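Local coordinates for cell division control protein Cdc48 (Mycobacterium smegmatis, PDB 5E7P) that probably binds and hydrolyses ATP as a Cdc48-type AAA ATPase with two AAA modules in one chain, at residues L523-P527 with L738-A742; I587-R593 with D633-L639; D686-D692 with V726-L730. All blocks are in the same frame, centred on the assembly; numbering follows the deposited sequence.

Contact 1 (L523-P527 with L738-A742)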
loop_
_atom_site.group_PDB
_atom_site.type_symbol
_atom_site.label_atom_id
_atom_site.label_comp_id
_atom_site.label_asym_id
_atom_site.label_seq_id
_atom_site.Cartn_x
_atom_site.Cartn_y
_atom_site.Cartn_z
ATOM N N LEU A 523 8.352 -16.124 17.561
ATOM C CA LEU A 523 9.567 -15.325 17.450
ATOM C C LEU A 523 10.386 -15.777 16.248
ATOM O O LEU A 523 10.937 -16.876 16.233
ATOM C CB LEU A 523 10.418 -15.408 18.715
ATOM C CG LEU A 523 11.725 -14.614 18.590
ATOM C CD1 LEU A 523 11.447 -13.122 18.503
ATOM C CD2 LEU A 523 12.688 -14.922 19.725
ATOM N N LEU A 524 10.456 -14.916 15.241
ATOM C CA LEU A 524 11.188 -15.209 14.023
ATOM C C LEU A 524 12.551 -14.527 14.093
ATOM O O LEU A 524 12.631 -13.314 14.266
ATOM C CB LEU A 524 10.398 -14.693 12.824
ATOM C CG LEU A 524 10.717 -15.256 11.442
ATOM C CD1 LEU A 524 10.502 -16.751 11.414
ATOM C CD2 LEU A 524 9.834 -14.589 10.420
ATOM N N TYR A 525 13.623 -15.302 13.977
ATOM C CA TYR A 525 14.965 -14.739 14.111
ATOM C C TYR A 525 15.984 -15.390 13.183
ATOM O O TYR A 525 15.973 -16.605 12.973
ATOM C CB TYR A 525 15.446 -14.824 15.564
ATOM C CG TYR A 525 15.522 -16.237 16.101
ATOM C CD1 TYR A 525 14.419 -16.831 16.702
ATOM C CD2 TYR A 525 16.693 -16.975 16.002
ATOM C CE1 TYR A 525 14.483 -18.120 17.189
ATOM C CE2 TYR A 525 16.765 -18.262 16.486
ATOM C CZ TYR A 525 15.657 -18.831 17.079
ATOM O OH TYR A 525 15.724 -20.117 17.563
ATOM N N GLY A 526 16.868 -14.568 12.633
ATOM C CA GLY A 526 17.937 -15.054 11.783
ATOM C C GLY A 526 18.931 -13.953 11.477
ATOM O O GLY A 526 18.699 -12.796 11.826
ATOM N N PRO A 527 20.050 -14.306 10.826
ATOM C CA PRO A 527 21.053 -13.318 10.418
ATOM C C PRO A 527 20.477 -12.367 9.375
ATOM O O PRO A 527 19.541 -12.745 8.669
ATOM C CB PRO A 527 22.163 -14.180 9.807
ATOM C CG PRO A 527 21.484 -15.439 9.393
ATOM C CD PRO A 527 20.402 -15.669 10.397
ATOM N N LEU A 738 23.180 -17.869 16.638
ATOM C CA LEU A 738 21.737 -17.794 16.448
ATOM C C LEU A 738 21.106 -19.179 16.391
ATOM O O LEU A 738 19.999 -19.386 16.888
ATOM C CB LEU A 738 21.401 -17.023 15.170
ATOM C CG LEU A 738 21.742 -15.537 15.161
ATOM C CD1 LEU A 738 21.264 -14.896 13.875
ATOM C CD2 LEU A 738 21.124 -14.855 16.365
ATOM N N ARG A 739 21.812 -20.123 15.779
ATOM C CA ARG A 739 21.305 -21.483 15.636
ATOM C C ARG A 739 21.208 -22.188 16.987
ATOM O O ARG A 739 20.306 -22.998 17.211
ATOM C CB ARG A 739 22.189 -22.290 14.680
ATOM C CG ARG A 739 21.623 -23.657 14.324
ATOM C CD ARG A 739 22.564 -24.449 13.429
ATOM N NE ARG A 739 22.748 -23.833 12.116
ATOM C CZ ARG A 739 23.863 -23.228 11.723
ATOM N NH1 ARG A 739 24.903 -23.155 12.543
ATOM N NH2 ARG A 739 23.942 -22.697 10.509
ATOM N N GLU A 740 22.136 -21.869 17.885
ATOM C CA GLU A 740 22.172 -22.481 19.210
ATOM C C GLU A 740 21.216 -21.815 20.199
ATOM O O GLU A 740 20.998 -22.331 21.295
ATOM C CB GLU A 740 23.592 -22.445 19.778
ATOM C CG GLU A 740 24.560 -23.419 19.130
ATOM C CD GLU A 740 25.938 -23.366 19.763
ATOM O OE1 GLU A 740 26.190 -22.432 20.554
ATOM O OE2 GLU A 740 26.765 -24.258 19.472
ATOM N N PHE A 741 20.651 -20.676 19.808
ATOM C CA PHE A 741 19.826 -19.872 20.709
ATOM C C PHE A 741 18.657 -20.636 21.335
ATOM O O PHE A 741 18.405 -20.516 22.534
ATOM C CB PHE A 741 19.309 -18.614 20.002
ATOM C CG PHE A 741 18.361 -17.801 20.836
ATOM C CD1 PHE A 741 18.838 -16.945 21.813
ATOM C CD2 PHE A 741 16.991 -17.899 20.651
ATOM C CE1 PHE A 741 17.968 -16.199 22.587
ATOM C CE2 PHE A 741 16.116 -17.158 21.423
ATOM C CZ PHE A 741 16.605 -16.306 22.392
ATOM N N ALA A 742 17.952 -21.419 20.524
ATOM C CA ALA A 742 16.748 -22.111 20.983
ATOM C C ALA A 742 17.026 -23.163 22.057
ATOM O O ALA A 742 16.145 -23.496 22.849
ATOM C CB ALA A 742 16.012 -22.735 19.806
#
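Tyr525 lays one face of its ring toward the edge of Phe741 in a T-shaped stack, the centroids 5.4 Å apart and the planes at 71°. The atom leading from Phe741 is CD2, which comes over the tyrosine face to within 3.9 Å of Tyr525 CZ. With CG between its own backbone N and carbonyl carbon (chi1 60°), Tyr525 sets its ring edge against the backbone of 738-742, Tyr525 CE2 lying 3.4 Å from Leu738 O, close to the ring plane. The methyl of Ala742 sits by the phenol tip, its CB 3.5 Å from Tyr525 OH. This strand, 521-525, is part of the parallel sheet of the second AAA module, and Gly526 and Pro527 start the P-loop that follows it; Pro527 itself lines the ADP pocket. Leu738, on helix 732-739, reaches that turn with its CD1, 3.3 Å from Pro527 N and 3.5 Å from Gly526 C, lying against the peptide link between the two residues. The same methyl touches the proline ring at CD. Leu523 also brings CD2 obliquely to Phe741 CE2, 4.4 Å away. Beyond the two segments, Pro632, Leu640 and Leu648 also pack on Phe741, and Thr629 and Leu648 on Tyr525.

Contact 2 (I587-R593 with D633-L639)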
loop_
_atom_site.group_PDB
_atom_site.type_symbol
_atom_site.label_atom_id
_atom_site.label_comp_id
_atom_site.label_asym_id
_atom_site.label_seq_id
_atom_site.Cartn_x
_atom_site.Cartn_y
_atom_site.Cartn_z
ATOM N N ILE A 587 11.791 -6.553 17.349
ATOM C CA ILE A 587 11.194 -6.714 18.670
ATOM C C ILE A 587 12.209 -6.473 19.795
ATOM O O ILE A 587 11.832 -6.202 20.934
ATOM C CB ILE A 587 10.536 -8.122 18.799
ATOM C CG1 ILE A 587 9.774 -8.277 20.119
ATOM C CG2 ILE A 587 11.573 -9.221 18.628
ATOM C CD1 ILE A 587 8.585 -7.356 20.254
ATOM N N ASP A 588 13.497 -6.553 19.472
ATOM C CA ASP A 588 14.543 -6.304 20.462
ATOM C C ASP A 588 14.601 -4.835 20.885
ATOM O O ASP A 588 14.938 -4.522 22.027
ATOM C CB ASP A 588 15.909 -6.762 19.945
ATOM C CG ASP A 588 16.271 -6.136 18.610
ATOM O OD1 ASP A 588 15.460 -6.231 17.663
ATOM O OD2 ASP A 588 17.367 -5.544 18.514
ATOM N N ALA A 589 14.271 -3.936 19.963
ATOM C CA ALA A 589 14.247 -2.511 20.276
ATOM C C ALA A 589 12.986 -2.165 21.060
ATOM O O ALA A 589 13.005 -1.318 21.950
ATOM C CB ALA A 589 14.332 -1.681 19.005
ATOM N N LEU A 590 11.890 -2.835 20.722
ATOM C CA LEU A 590 10.612 -2.598 21.378
ATOM C C LEU A 590 10.641 -3.106 22.816
ATOM O O LEU A 590 10.036 -2.505 23.707
ATOM C CB LEU A 590 9.485 -3.274 20.594
ATOM C CG LEU A 590 8.114 -2.591 20.564
ATOM C CD1 LEU A 590 7.290 -3.125 19.402
ATOM C CD2 LEU A 590 7.369 -2.785 21.873
ATOM N N ALA A 591 11.349 -4.210 23.040
ATOM C CA ALA A 591 11.446 -4.796 24.375
ATOM C C ALA A 591 12.845 -5.331 24.681
ATOM O O ALA A 591 13.063 -6.542 24.685
ATOM C CB ALA A 591 10.407 -5.894 24.550
ATOM N N PRO A 592 13.797 -4.424 24.942
ATOM C CA PRO A 592 15.169 -4.827 25.269
ATOM C C PRO A 592 15.279 -5.329 26.706
ATOM O O PRO A 592 14.348 -5.155 27.492
ATOM C CB PRO A 592 15.953 -3.526 25.107
ATOM C CG PRO A 592 14.967 -2.470 25.464
ATOM C CD PRO A 592 13.639 -2.958 24.948
ATOM N N ARG A 593 16.406 -5.949 27.037
ATOM C CA ARG A 593 16.633 -6.444 28.388
ATOM C C ARG A 593 16.717 -5.292 29.380
ATOM O O ARG A 593 17.171 -4.199 29.040
ATOM C CB ARG A 593 17.908 -7.287 28.451
ATOM C CG ARG A 593 17.772 -8.671 27.844
ATOM C CD ARG A 593 19.102 -9.408 27.844
ATOM N NE ARG A 593 18.973 -10.768 27.330
ATOM C CZ ARG A 593 18.804 -11.845 28.092
ATOM N NH1 ARG A 593 18.751 -11.725 29.412
ATOM N NH2 ARG A 593 18.695 -13.043 27.532
ATOM N N ASP A 633 18.904 -12.518 21.636
ATOM C CA ASP A 633 19.497 -12.500 22.970
ATOM C C ASP A 633 19.350 -11.145 23.666
ATOM O O ASP A 633 19.594 -11.025 24.867
ATOM C CB ASP A 633 20.972 -12.910 22.912
ATOM C CG ASP A 633 21.757 -12.119 21.881
ATOM O OD1 ASP A 633 21.236 -11.906 20.765
ATOM O OD2 ASP A 633 22.897 -11.710 22.190
ATOM N N LEU A 634 18.950 -10.129 22.908
ATOM C CA LEU A 634 18.769 -8.789 23.457
ATOM C C LEU A 634 17.315 -8.525 23.831
ATOM O O LEU A 634 16.955 -7.408 24.196
ATOM C CB LEU A 634 19.253 -7.731 22.463
ATOM C CG LEU A 634 20.741 -7.777 22.115
ATOM C CD1 LEU A 634 21.059 -6.800 20.992
ATOM C CD2 LEU A 634 21.588 -7.487 23.347
ATOM N N ILE A 635 16.480 -9.555 23.733
ATOM C CA ILE A 635 15.078 -9.449 24.124
ATOM C C ILE A 635 14.912 -9.851 25.584
ATOM O O ILE A 635 15.540 -10.802 26.045
ATOM C CB ILE A 635 14.185 -10.353 23.253
ATOM C CG1 ILE A 635 14.413 -10.062 21.770
ATOM C CG2 ILE A 635 12.719 -10.173 23.610
ATOM C CD1 ILE A 635 13.727 -11.043 20.852
ATOM N N ASP A 636 14.083 -9.108 26.314
ATOM C CA ASP A 636 13.720 -9.482 27.675
ATOM C C ASP A 636 13.116 -10.887 27.667
ATOM O O ASP A 636 12.081 -11.115 27.038
ATOM C CB ASP A 636 12.724 -8.468 28.245
ATOM C CG ASP A 636 12.297 -8.793 29.666
ATOM O OD1 ASP A 636 13.055 -9.478 30.384
ATOM O OD2 ASP A 636 11.201 -8.353 30.071
ATOM N N PRO A 637 13.773 -11.837 28.357
ATOM C CA PRO A 637 13.380 -13.254 28.412
ATOM C C PRO A 637 11.913 -13.487 28.775
ATOM O O PRO A 637 11.356 -14.528 28.420
ATOM C CB PRO A 637 14.285 -13.819 29.510
ATOM C CG PRO A 637 15.499 -12.965 29.456
ATOM C CD PRO A 637 15.006 -11.583 29.124
ATOM N N ALA A 638 11.299 -12.533 29.467
ATOM C CA ALA A 638 9.888 -12.636 29.827
ATOM C C ALA A 638 8.989 -12.672 28.590
ATOM O O ALA A 638 7.849 -13.127 28.659
ATOM C CB ALA A 638 9.491 -11.488 30.739
ATOM N N LEU A 639 9.511 -12.186 27.468
ATOM C CA LEU A 639 8.799 -12.207 26.193
ATOM C C LEU A 639 8.705 -13.623 25.632
ATOM O O LEU A 639 7.826 -13.920 24.824
ATOM C CB LEU A 639 9.515 -11.318 25.170
ATOM C CG LEU A 639 9.182 -9.829 25.030
ATOM C CD1 LEU A 639 7.927 -9.639 24.206
ATOM C CD2 LEU A 639 9.046 -9.142 26.380
HETATM O O HOH W 1 16.533 -13.000 25.063
#
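Arg593 and the backbone of 633-635 make the main polar connection. Its NE donates to Asp633 O at 2.6 Å with an N-H...O angle of 161°; the oxygen lies near the guanidinium plane, while the donor is tilted 25° from the plane of the carbonyl. The arginine gets there by running extended from CG to NE, across the backbone of Ile635 and with CG 3.6 Å from Ile635 O. Next comes a backbone bond, Asp636 N to Ala591 O at 3.2 Å. Arg593 N adds a weak bond to Leu634 O. That carbonyl also receives a CA-H...O contact from Pro592, CA to O 3.3 Å. Water 1 donates to Ile635 O and accepts only weakly from Arg593 NH2, linking the end of the side chain back to the same loop. Over one guanidinium face lies the ring of Pro637, its CG 3.5 Å from Arg593 NH1. Arg593 touches a crystal neighbour, so lattice packing may influence where it settles.

In the AAA fold, 587-593 follows closely on the Walker B strand 580-585. The loop segment 633-639 lies shortly after Asn630, which binds ADP and sits at the sensor 1 position of this family. The connections that leave the neighbouring strands 580-585 and 623-629, the first through the short helix 587-590, are thus joined through their main chains. Farther in, the packing turns apolar. Ile635 directs CD1 to Ile587 CG2, 3.6 Å away, the two side chains crossing at about a right angle, and its CG1 rests beside CA and CB of Asp588. Ala591 CB meets Leu639 CD2 at 4.0 Å. Leu639 continues onto Leu611 and Leu614 of helix 602-617, and Leu523 packs against both isoleucines.

Contact 3 (D686-D692 with V726-L730). With ADP (adenosine-5'-diphosphate), chain D.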
loop_
_atom_site.group_PDB
_atom_site.type_symbol
_atom_site.label_atom_id
_atom_site.label_comp_id
_atom_site.label_asym_id
_atom_site.label_seq_id
_atom_site.Cartn_x
_atom_site.Cartn_y
_atom_site.Cartn_z
ATOM N N ASP A 686 29.157 -19.801 -0.595
ATOM C CA ASP A 686 29.053 -19.970 0.848
ATOM C C ASP A 686 29.391 -18.652 1.543
ATOM O O ASP A 686 30.374 -17.993 1.198
ATOM C CB ASP A 686 29.984 -21.085 1.328
ATOM C CG ASP A 686 29.635 -21.582 2.722
ATOM O OD1 ASP A 686 28.648 -22.341 2.854
ATOM O OD2 ASP A 686 30.346 -21.216 3.683
ATOM N N GLY A 687 28.566 -18.261 2.509
ATOM C CA GLY A 687 28.770 -17.013 3.222
ATOM C C GLY A 687 27.943 -15.879 2.649
ATOM O O GLY A 687 27.844 -14.806 3.242
ATOM N N TYR A 688 27.351 -16.114 1.483
ATOM C CA TYR A 688 26.452 -15.140 0.876
ATOM C C TYR A 688 25.039 -15.298 1.428
ATOM O O TYR A 688 24.443 -16.372 1.335
ATOM C CB TYR A 688 26.432 -15.299 -0.646
ATOM C CG TYR A 688 27.621 -14.690 -1.350
ATOM C CD1 TYR A 688 28.893 -15.228 -1.202
ATOM C CD2 TYR A 688 27.470 -13.579 -2.168
ATOM C CE1 TYR A 688 29.983 -14.669 -1.843
ATOM C CE2 TYR A 688 28.552 -13.017 -2.815
ATOM C CZ TYR A 688 29.805 -13.566 -2.649
ATOM O OH TYR A 688 30.881 -13.006 -3.292
ATOM N N SER A 689 24.506 -14.226 2.003
ATOM C CA SER A 689 23.125 -14.223 2.464
ATOM C C SER A 689 22.204 -14.153 1.255
ATOM O O SER A 689 22.667 -14.040 0.118
ATOM C CB SER A 689 22.861 -13.027 3.376
ATOM O OG SER A 689 22.827 -11.823 2.627
ATOM N N ALA A 690 20.900 -14.219 1.504
ATOM C CA ALA A 690 19.916 -14.109 0.436
ATOM C C ALA A 690 20.050 -12.766 -0.278
ATOM O O ALA A 690 20.033 -12.701 -1.508
ATOM C CB ALA A 690 18.499 -14.282 0.995
ATOM N N ALA A 691 20.190 -11.700 0.502
ATOM C CA ALA A 691 20.351 -10.360 -0.051
ATOM C C ALA A 691 21.639 -10.254 -0.865
ATOM O O ALA A 691 21.679 -9.576 -1.891
ATOM C CB ALA A 691 20.322 -9.308 1.062
ATOM N N ASP A 692 22.685 -10.933 -0.407
ATOM C CA ASP A 692 23.960 -10.938 -1.120
ATOM C C ASP A 692 23.831 -11.567 -2.504
ATOM O O ASP A 692 24.428 -11.085 -3.469
ATOM C CB ASP A 692 25.032 -11.676 -0.316
ATOM C CG ASP A 692 25.540 -10.867 0.859
ATOM O OD1 ASP A 692 25.551 -9.619 0.765
ATOM O OD2 ASP A 692 25.932 -11.481 1.874
ATOM N N VAL A 726 30.696 -7.511 -4.711
ATOM C CA VAL A 726 29.694 -8.144 -3.858
ATOM C C VAL A 726 30.314 -9.282 -3.052
ATOM O O VAL A 726 30.528 -10.384 -3.563
ATOM C CB VAL A 726 28.500 -8.674 -4.671
ATOM C CG1 VAL A 726 27.445 -9.252 -3.740
ATOM C CG2 VAL A 726 27.910 -7.563 -5.529
ATOM N N ARG A 727 30.595 -9.005 -1.784
ATOM C CA ARG A 727 31.315 -9.940 -0.928
ATOM C C ARG A 727 30.370 -10.694 0.006
ATOM O O ARG A 727 29.241 -10.260 0.225
ATOM C CB ARG A 727 32.376 -9.184 -0.119
ATOM C CG ARG A 727 33.364 -8.410 -0.974
ATOM C CD ARG A 727 33.961 -9.300 -2.051
ATOM N NE ARG A 727 34.642 -10.461 -1.485
ATOM C CZ ARG A 727 34.930 -11.565 -2.169
ATOM N NH1 ARG A 727 34.588 -11.665 -3.447
ATOM N NH2 ARG A 727 35.554 -12.573 -1.574
ATOM N N PRO A 728 30.826 -11.836 0.551
ATOM C CA PRO A 728 30.030 -12.540 1.565
ATOM C C PRO A 728 29.909 -11.708 2.842
ATOM O O PRO A 728 30.880 -11.064 3.246
ATOM C CB PRO A 728 30.843 -13.814 1.828
ATOM C CG PRO A 728 32.235 -13.485 1.376
ATOM C CD PRO A 728 32.051 -12.578 0.203
ATOM N N SER A 729 28.736 -11.726 3.469
ATOM C CA SER A 729 28.485 -10.883 4.634
ATOM C C SER A 729 28.237 -11.670 5.921
ATOM O O SER A 729 28.266 -11.104 7.013
ATOM C CB SER A 729 27.308 -9.945 4.360
ATOM O OG SER A 729 26.137 -10.684 4.056
ATOM N N LEU A 730 28.001 -12.971 5.794
ATOM C CA LEU A 730 27.655 -13.798 6.948
ATOM C C LEU A 730 28.845 -14.146 7.844
ATOM O O LEU A 730 29.889 -14.595 7.368
ATOM C CB LEU A 730 26.960 -15.079 6.486
ATOM C CG LEU A 730 25.623 -14.893 5.767
ATOM C CD1 LEU A 730 25.224 -16.172 5.053
ATOM C CD2 LEU A 730 24.546 -14.467 6.749
HETATM P PB ADP D . 16.755 -8.407 7.694
HETATM O O1B ADP D . 18.036 -7.817 7.156
HETATM O O2B ADP D . 16.100 -7.541 8.742
HETATM O O3B ADP D . 16.855 -9.868 8.072
HETATM P PA ADP D . 15.498 -9.486 5.353
HETATM O O1A ADP D . 16.376 -10.668 5.686
HETATM O O2A ADP D . 14.012 -9.666 5.206
HETATM O O3A ADP D . 15.741 -8.315 6.437
HETATM O "O5'" ADP D . 16.022 -8.874 3.959
HETATM C "C5'" ADP D . 15.319 -7.822 3.300
HETATM C "C4'" ADP D . 15.701 -7.821 1.823
HETATM O "O4'" ADP D . 16.492 -8.970 1.499
HETATM C "C3'" ADP D . 14.472 -7.867 0.931
HETATM O "O3'" ADP D . 14.186 -6.574 0.392
HETATM C "C2'" ADP D . 14.811 -8.843 -0.177
HETATM O "O2'" ADP D . 15.032 -8.141 -1.406
HETATM C "C1'" ADP D . 16.091 -9.545 0.250
HETATM N N9 ADP D . 15.782 -10.981 0.443
HETATM C C8 ADP D . 15.871 -11.645 1.611
HETATM N N7 ADP D . 15.516 -12.946 1.467
HETATM C C5 ADP D . 15.189 -13.133 0.177
HETATM C C6 ADP D . 14.727 -14.274 -0.647
HETATM N N6 ADP D . 14.544 -15.497 -0.096
HETATM N N1 ADP D . 14.496 -14.050 -1.959
HETATM C C2 ADP D . 14.675 -12.833 -2.506
HETATM N N3 ADP D . 15.093 -11.752 -1.821
HETATM C C4 ADP D . 15.365 -11.836 -0.496
#
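Among the hydrogen bonds between 686-692 and 726-730, two are well formed. Leu730 N reaches Gly687 O at 3.1 Å, and Tyr688 OH donates to Val726 O at 2.7 Å, in the plane of its carbonyl. Ser729 N adds a weak second bond to Gly687 O. A carboxylate joins the two segments as well: Asp692 OD2 takes Ser689 N at 3.1 Å on its anti side, 24° out of the carboxylate plane, and a weak bond from Ser729 N. Ser729 OG is also placed against OD2, but so close that the detail of that bond is doubtful. In return Asp692 N donates to Ser689 OG, 3.2 Å away.

Packing makes up the rest. Tyr688, with CG beside its backbone N (chi1 -79°), turns its ring back under the 727-728 peptide, so that Pro728 N lies over one face and Pro728 CD is 3.6 Å from Tyr688 CE1. Val726 CG1 touches the tyrosine at CE2. Leu730 CD1 rests on the 687-689 backbone, and its side chain goes on to Pro527 and Pro653.

Against the nucleotide, Ala690 CB lies 3.3 Å from ADP N7 and Ala691 CB 3.9 Å from ADP O4'. Ser689 and Asp692 form the capping box that starts helix 690-707, which in AAA lid domains carries the sensor 2 position beside the bound nucleotide.

Contact 1 opens first, on strand 521-525 and the start of the P-loop, and closes last, on helix 732-739 and the residues after it, so it spans both of the others. Within that span contact 2 opens after strand 580-585 and closes after strand 623-629, before contact 3 begins; contact 3 then joins the start of lid helix 690-707 to the loop after helix 716-725. Contacts 2 and 3 therefore follow in series and do not touch. Contact 1 meets both: Phe741 comes against the backbone of Asp633, and the turn after strand 521-525 meets the lid segment 726-730. The C-terminal segment, the sheet with its loops, and the lid are tied together this way.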